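PDB 3LRK: alpha-galactosidase 1 from Saccharomyces cerevisiae, which hydrolyses terminal, non-reducing alpha-D-galactose residues from alpha-galactosides such as galactose oligosaccharides, galactomannans and galactolipids. Local coordinates for residues A[40-45]-A[72-77]; A[110-115]-A[135-140]. The protein carries 1 engineered substitution. All coordinates share one frame; numbering follows the deposited sequence.

Interaction 1 of 2, residues A[40-45]-A[72-77]; sequences FACDVS and DDCWSS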
loop_
_atom_site.group_PDB
_atom_site.type_symbol
_atom_site.label_atom_id
_atom_site.label_comp_id
_atom_site.label_asym_id
_atom_site.label_seq_id
_atom_site.Cartn_x
_atom_site.Cartn_y
_atom_site.Cartn_z
ATOM N N PHE A 40 9.151 28.935 -21.362
ATOM C CA PHE A 40 10.567 29.266 -21.615
ATOM C C PHE A 40 11.613 28.207 -21.218
ATOM O O PHE A 40 12.770 28.286 -21.640
ATOM C CB PHE A 40 10.923 30.617 -20.994
ATOM C CG PHE A 40 10.157 31.764 -21.583
ATOM C CD1 PHE A 40 8.942 32.167 -21.025
ATOM C CD2 PHE A 40 10.634 32.426 -22.717
ATOM C CE1 PHE A 40 8.211 33.226 -21.580
ATOM C CE2 PHE A 40 9.917 33.487 -23.279
ATOM C CZ PHE A 40 8.699 33.885 -22.709
ATOM N N ALA A 41 11.204 27.226 -20.412
ATOM C CA ALA A 41 12.111 26.185 -19.910
ATOM C C ALA A 41 13.437 26.786 -19.398
ATOM O O ALA A 41 13.402 27.772 -18.661
ATOM C CB ALA A 41 12.331 25.091 -20.964
ATOM N N CYS A 42 14.584 26.218 -19.785
ATOM C CA CYS A 42 15.898 26.705 -19.321
ATOM C C CYS A 42 16.349 28.025 -19.947
ATOM O O CYS A 42 17.340 28.613 -19.510
ATOM C CB CYS A 42 17.002 25.651 -19.527
ATOM S SG CYS A 42 16.971 24.234 -18.378
ATOM N N ASP A 43 15.625 28.482 -20.963
ATOM C CA ASP A 43 15.978 29.708 -21.675
ATOM C C ASP A 43 15.464 30.942 -20.920
ATOM O O ASP A 43 14.464 31.562 -21.309
ATOM C CB ASP A 43 15.441 29.660 -23.111
ATOM C CG ASP A 43 15.935 30.816 -23.962
ATOM O OD1 ASP A 43 17.087 31.267 -23.743
ATOM O OD2 ASP A 43 15.170 31.278 -24.844
ATOM N N VAL A 44 16.162 31.273 -19.834
ATOM C CA VAL A 44 15.803 32.376 -18.947
ATOM C C VAL A 44 16.898 33.439 -18.967
ATOM O O VAL A 44 18.043 33.150 -19.315
ATOM C CB VAL A 44 15.577 31.899 -17.474
ATOM C CG1 VAL A 44 14.438 30.908 -17.388
ATOM C CG2 VAL A 44 16.846 31.288 -16.869
ATOM N N SER A 45 16.543 34.669 -18.600
ATOM C CA SER A 45 17.527 35.744 -18.449
ATOM C C SER A 45 16.907 36.876 -17.648
ATOM O O SER A 45 15.698 36.889 -17.454
ATOM C CB SER A 45 17.989 36.268 -19.813
ATOM O OG SER A 45 16.937 36.944 -20.477
ATOM N N ASP A 72 12.227 30.037 -12.411
ATOM C CA ASP A 72 12.288 28.592 -12.176
ATOM C C ASP A 72 13.728 28.067 -12.333
ATOM O O ASP A 72 14.678 28.753 -11.968
ATOM C CB ASP A 72 11.282 27.880 -13.101
ATOM C CG ASP A 72 10.714 26.594 -12.493
ATOM O OD1 ASP A 72 9.710 26.653 -11.751
ATOM O OD2 ASP A 72 11.273 25.515 -12.775
ATOM N N ASP A 73 13.875 26.847 -12.851
ATOM C CA ASP A 73 15.148 26.109 -12.918
ATOM C C ASP A 73 16.153 26.758 -13.893
ATOM O O ASP A 73 15.815 27.717 -14.588
ATOM C CB ASP A 73 14.835 24.667 -13.358
ATOM C CG ASP A 73 15.847 23.621 -12.854
ATOM O OD1 ASP A 73 16.994 23.942 -12.456
ATOM O OD2 ASP A 73 15.465 22.432 -12.859
ATOM N N CYS A 74 17.380 26.222 -13.930
ATOM C CA CYS A 74 18.411 26.552 -14.948
ATOM C C CYS A 74 19.009 27.958 -14.871
ATOM O O CYS A 74 19.429 28.530 -15.894
ATOM C CB CYS A 74 17.890 26.306 -16.372
ATOM S SG CYS A 74 16.650 25.019 -16.519
ATOM N N TRP A 75 19.076 28.510 -13.665
ATOM C CA TRP A 75 19.476 29.906 -13.503
ATOM C C TRP A 75 20.938 30.021 -13.047
ATOM O O TRP A 75 21.578 31.058 -13.256
ATOM C CB TRP A 75 18.516 30.622 -12.529
ATOM C CG TRP A 75 18.545 30.047 -11.145
ATOM C CD1 TRP A 75 17.685 29.114 -10.618
ATOM C CD2 TRP A 75 19.499 30.336 -10.111
ATOM N NE1 TRP A 75 18.042 28.819 -9.319
ATOM C CE2 TRP A 75 19.152 29.545 -8.983
ATOM C CE3 TRP A 75 20.608 31.192 -10.020
ATOM C CZ2 TRP A 75 19.874 29.585 -7.788
ATOM C CZ3 TRP A 75 21.330 31.226 -8.830
ATOM C CH2 TRP A 75 20.949 30.427 -7.721
ATOM N N SER A 76 21.451 28.954 -12.424
ATOM C CA SER A 76 22.796 28.936 -11.844
ATOM C C SER A 76 23.838 28.328 -12.790
ATOM O O SER A 76 23.498 27.662 -13.771
ATOM C CB SER A 76 22.802 28.144 -10.530
ATOM O OG SER A 76 22.301 26.830 -10.729
ATOM N N SER A 77 25.107 28.562 -12.485
ATOM C CA SER A 77 26.201 27.981 -13.274
ATOM C C SER A 77 27.091 27.034 -12.457
ATOM O O SER A 77 27.965 26.360 -13.010
ATOM C CB SER A 77 27.032 29.095 -13.919
ATOM O OG SER A 77 27.625 29.920 -12.932
HETATM O O HOH W 1 13.612 27.989 -15.845
#
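The direct link between 40-45 and 72-77 is covalent: Cys42 SG and Cys74 SG form a disulfide, 2.0 Å long. Its chi3 of -51°, flatter than the near-right angle such bonds prefer, swings Cys42 CB and Cys74 CB toward each other across the S-S bond, to 3.3 Å. Cys42 SG is anti to its carbonyl carbon; Cys74 SG likewise lies beside the backbone N, but a chi1 of -29° takes it well off a staggered position, which suggests some local strain.

Van der Waals contact adds little. Val44 directs its CB toward 72-77, and its beta-branch sets CG2 between the backbone N and the carbonyl carbon, facing Cys74 O at 3.9 Å; the buried position suits an apolar side chain.

These loops follow the first two strands of the (beta/alpha)8 barrel, 32-35 and 68-70, at the catalytic end. Segment 40-45 is shaped by a type II' turn from Phe40 to Asp43, with small Ala41 taking the positive phi and Asp43 N donating to Phe40 O at 2.9 Å.

Hydrogen bonds organise the rest. Lys91 NZ binds both Cys42 O and Cys74 O. Water 1 bridges Ala41 O (2.8 Å) and Asp73 O (2.6 Å). Asp73 OD1 receives Cys74 N at 2.7 Å from above the carboxylate plane and also pairs with Thr120 OG1, while OD2 accepts from Ala122 N; these partners fix the rotation of the carboxylate of Asp73, a substrate-binding residue. Asp72, which also binds substrate, forms a salt bridge with Lys147.

Interaction 2 of 2, residues A[110-115]-A[135-140]; sequences FGMYSS and AQFFAN
Phe138 turns the CD1-CE1 edge of its ring to Met112, the two side chains crossing obliquely. Met112 CB approaches at a slant, 3.9 Å from Phe138 CE1, and the sulfur forms a Met-aromatic contact, SD lying 5.2 Å from the ring centroid and 81° off the ring normal, so that it meets the edge. A bend at chi3 (76°) folds the methionine tip back, placing CE in the plane of the Phe138 ring, 4.0 Å from CE1. The same methyl reaches the edge of Phe137, where CE approaches CE2 at 4.2 Å; a flexible, unbranched thioether suits a place where one chain must serve two rings. At the far end of Phe138, CZ meets Ser114 CB at 4.1 Å, again at the ring edge. Ser114 turns its OG anti to the backbone N, where it hydrogen-bonds to Ser127 OG, so the serine presents carbon to the phenyl ring and still satisfies its buried hydroxyl. An alanine in place of Phe138 would lose the ring that meets both Met112 and Ser114 and would probably loosen the seat of the helix on the strand. Tyr113 points the other way, into the barrel, and hydrogen-bonds to the nucleophile Asp149. Strand 110-115 and helix 135-140 run nearly antiparallel, at 159° with axes 10.4 Å apart, as expected of the first two elements of a beta-alpha-beta unit in a (beta/alpha)8 barrel.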
loop_
_atom_site.group_PDB
_atom_site.type_symbol
_atom_site.label_atom_id
_atom_site.label_comp_id
_atom_site.label_asym_id
_atom_site.label_seq_id
_atom_site.Cartn_x
_atom_site.Cartn_y
_atom_site.Cartn_z
ATOM N N PHE A 110 9.734 38.757 -5.783
ATOM C CA PHE A 110 10.664 37.934 -6.570
ATOM C C PHE A 110 10.740 36.511 -6.005
ATOM O O PHE A 110 11.030 36.322 -4.821
ATOM C CB PHE A 110 12.049 38.598 -6.573
ATOM C CG PHE A 110 13.103 37.867 -7.393
ATOM C CD1 PHE A 110 12.773 37.207 -8.579
ATOM C CD2 PHE A 110 14.432 37.885 -6.989
ATOM C CE1 PHE A 110 13.747 36.553 -9.338
ATOM C CE2 PHE A 110 15.423 37.234 -7.748
ATOM C CZ PHE A 110 15.068 36.572 -8.924
ATOM N N GLY A 111 10.453 35.532 -6.858
ATOM C CA GLY A 111 10.576 34.121 -6.506
ATOM C C GLY A 111 11.751 33.468 -7.213
ATOM O O GLY A 111 12.081 33.813 -8.357
ATOM N N MET A 112 12.398 32.539 -6.515
ATOM C CA MET A 112 13.492 31.742 -7.079
ATOM C C MET A 112 13.252 30.253 -6.829
ATOM O O MET A 112 12.257 29.877 -6.211
ATOM C CB MET A 112 14.857 32.207 -6.551
ATOM C CG MET A 112 15.391 33.421 -7.325
ATOM S SD MET A 112 17.116 33.833 -7.064
ATOM C CE MET A 112 17.913 32.565 -8.041
ATOM N N TYR A 113 14.158 29.418 -7.325
ATOM C CA TYR A 113 13.942 27.978 -7.365
ATOM C C TYR A 113 15.187 27.187 -6.932
ATOM O O TYR A 113 16.323 27.539 -7.263
ATOM C CB TYR A 113 13.488 27.574 -8.779
ATOM C CG TYR A 113 13.537 26.085 -9.073
ATOM C CD1 TYR A 113 14.731 25.477 -9.467
ATOM C CD2 TYR A 113 12.382 25.292 -8.990
ATOM C CE1 TYR A 113 14.792 24.117 -9.730
ATOM C CE2 TYR A 113 12.434 23.923 -9.265
ATOM C CZ TYR A 113 13.644 23.346 -9.633
ATOM O OH TYR A 113 13.730 21.987 -9.908
ATOM N N SER A 114 14.952 26.124 -6.169
ATOM C CA SER A 114 15.950 25.091 -5.979
ATOM C C SER A 114 15.271 23.732 -5.829
ATOM O O SER A 114 14.065 23.600 -6.062
ATOM C CB SER A 114 16.851 25.407 -4.777
ATOM O OG SER A 114 18.040 24.646 -4.873
ATOM N N SER A 115 16.059 22.719 -5.483
ATOM C CA SER A 115 15.531 21.378 -5.230
ATOM C C SER A 115 16.117 20.852 -3.940
ATOM O O SER A 115 17.289 21.090 -3.649
ATOM C CB SER A 115 15.882 20.424 -6.384
ATOM O OG SER A 115 15.288 19.146 -6.209
ATOM N N ALA A 135 19.753 29.119 1.416
ATOM C CA ALA A 135 18.828 30.092 2.005
ATOM C C ALA A 135 19.496 31.465 2.164
ATOM O O ALA A 135 18.879 32.483 1.865
ATOM C CB ALA A 135 18.296 29.590 3.351
ATOM N N GLN A 136 20.745 31.484 2.648
ATOM C CA GLN A 136 21.531 32.714 2.766
ATOM C C GLN A 136 21.747 33.420 1.425
ATOM O O GLN A 136 21.555 34.641 1.324
ATOM C CB GLN A 136 22.880 32.463 3.451
ATOM C CG GLN A 136 23.591 33.753 3.903
ATOM C CD GLN A 136 22.756 34.566 4.893
ATOM O OE1 GLN A 136 22.290 34.050 5.909
ATOM N NE2 GLN A 136 22.551 35.841 4.583
ATOM N N PHE A 137 22.142 32.655 0.407
ATOM C CA PHE A 137 22.196 33.179 -0.966
ATOM C C PHE A 137 20.879 33.851 -1.384
ATOM O O PHE A 137 20.893 34.977 -1.927
ATOM C CB PHE A 137 22.592 32.085 -1.985
ATOM C CG PHE A 137 22.491 32.542 -3.414
ATOM C CD1 PHE A 137 23.598 33.088 -4.065
ATOM C CD2 PHE A 137 21.282 32.455 -4.102
ATOM C CE1 PHE A 137 23.495 33.528 -5.369
ATOM C CE2 PHE A 137 21.176 32.908 -5.413
ATOM C CZ PHE A 137 22.291 33.437 -6.046
ATOM N N PHE A 138 19.745 33.183 -1.144
ATOM C CA PHE A 138 18.463 33.752 -1.566
ATOM C C PHE A 138 18.142 35.060 -0.814
ATOM O O PHE A 138 17.692 36.030 -1.416
ATOM C CB PHE A 138 17.309 32.737 -1.475
ATOM C CG PHE A 138 17.486 31.534 -2.378
ATOM C CD1 PHE A 138 17.658 31.693 -3.760
ATOM C CD2 PHE A 138 17.487 30.246 -1.846
ATOM C CE1 PHE A 138 17.831 30.580 -4.593
ATOM C CE2 PHE A 138 17.663 29.132 -2.672
ATOM C CZ PHE A 138 17.833 29.296 -4.048
ATOM N N ALA A 139 18.402 35.079 0.491
ATOM C CA ALA A 139 18.207 36.283 1.305
ATOM C C ALA A 139 19.170 37.418 0.919
ATOM O O ALA A 139 18.761 38.585 0.865
ATOM C CB ALA A 139 18.336 35.952 2.758
ATOM N N ASN A 140 20.431 37.076 0.636
ATOM C CA ASN A 140 21.427 38.064 0.164
ATOM C C ASN A 140 20.987 38.722 -1.135
ATOM O O ASN A 140 21.302 39.888 -1.398
ATOM C CB ASN A 140 22.803 37.420 -0.045
ATOM C CG ASN A 140 23.526 37.131 1.252
ATOM O OD1 ASN A 140 23.035 37.433 2.349
ATOM N ND2 ASN A 140 24.700 36.524 1.138
#

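Overall arrangement
Interactions 1 and 2 have centres 14 Å apart and meet through Trp75 and Asp73. From 72-77, Trp75 reaches over to 110-115 and 135-140: its NE1 probably hydrogen-bonds to Tyr113 O at 3.0 Å, Trp75 CE2 lies 3.4 Å from Met112 CE, and Trp75 CH2 3.4 Å from Phe137 CE2. The disulfide-linked loops are thereby joined to the hydrophobic layer between strand and helix. On the inner side, Asp73 CG packs 3.3 Å from CE1 of Tyr113, the residue bound to the nucleophile. The nearest side-chain atoms of Asp73 and Asp149 are about 6 Å apart. A glycerol, probably from the crystallisation liquor, hydrogen-bonds to Asp72 and Asp73, a place consistent with the substrate pocket.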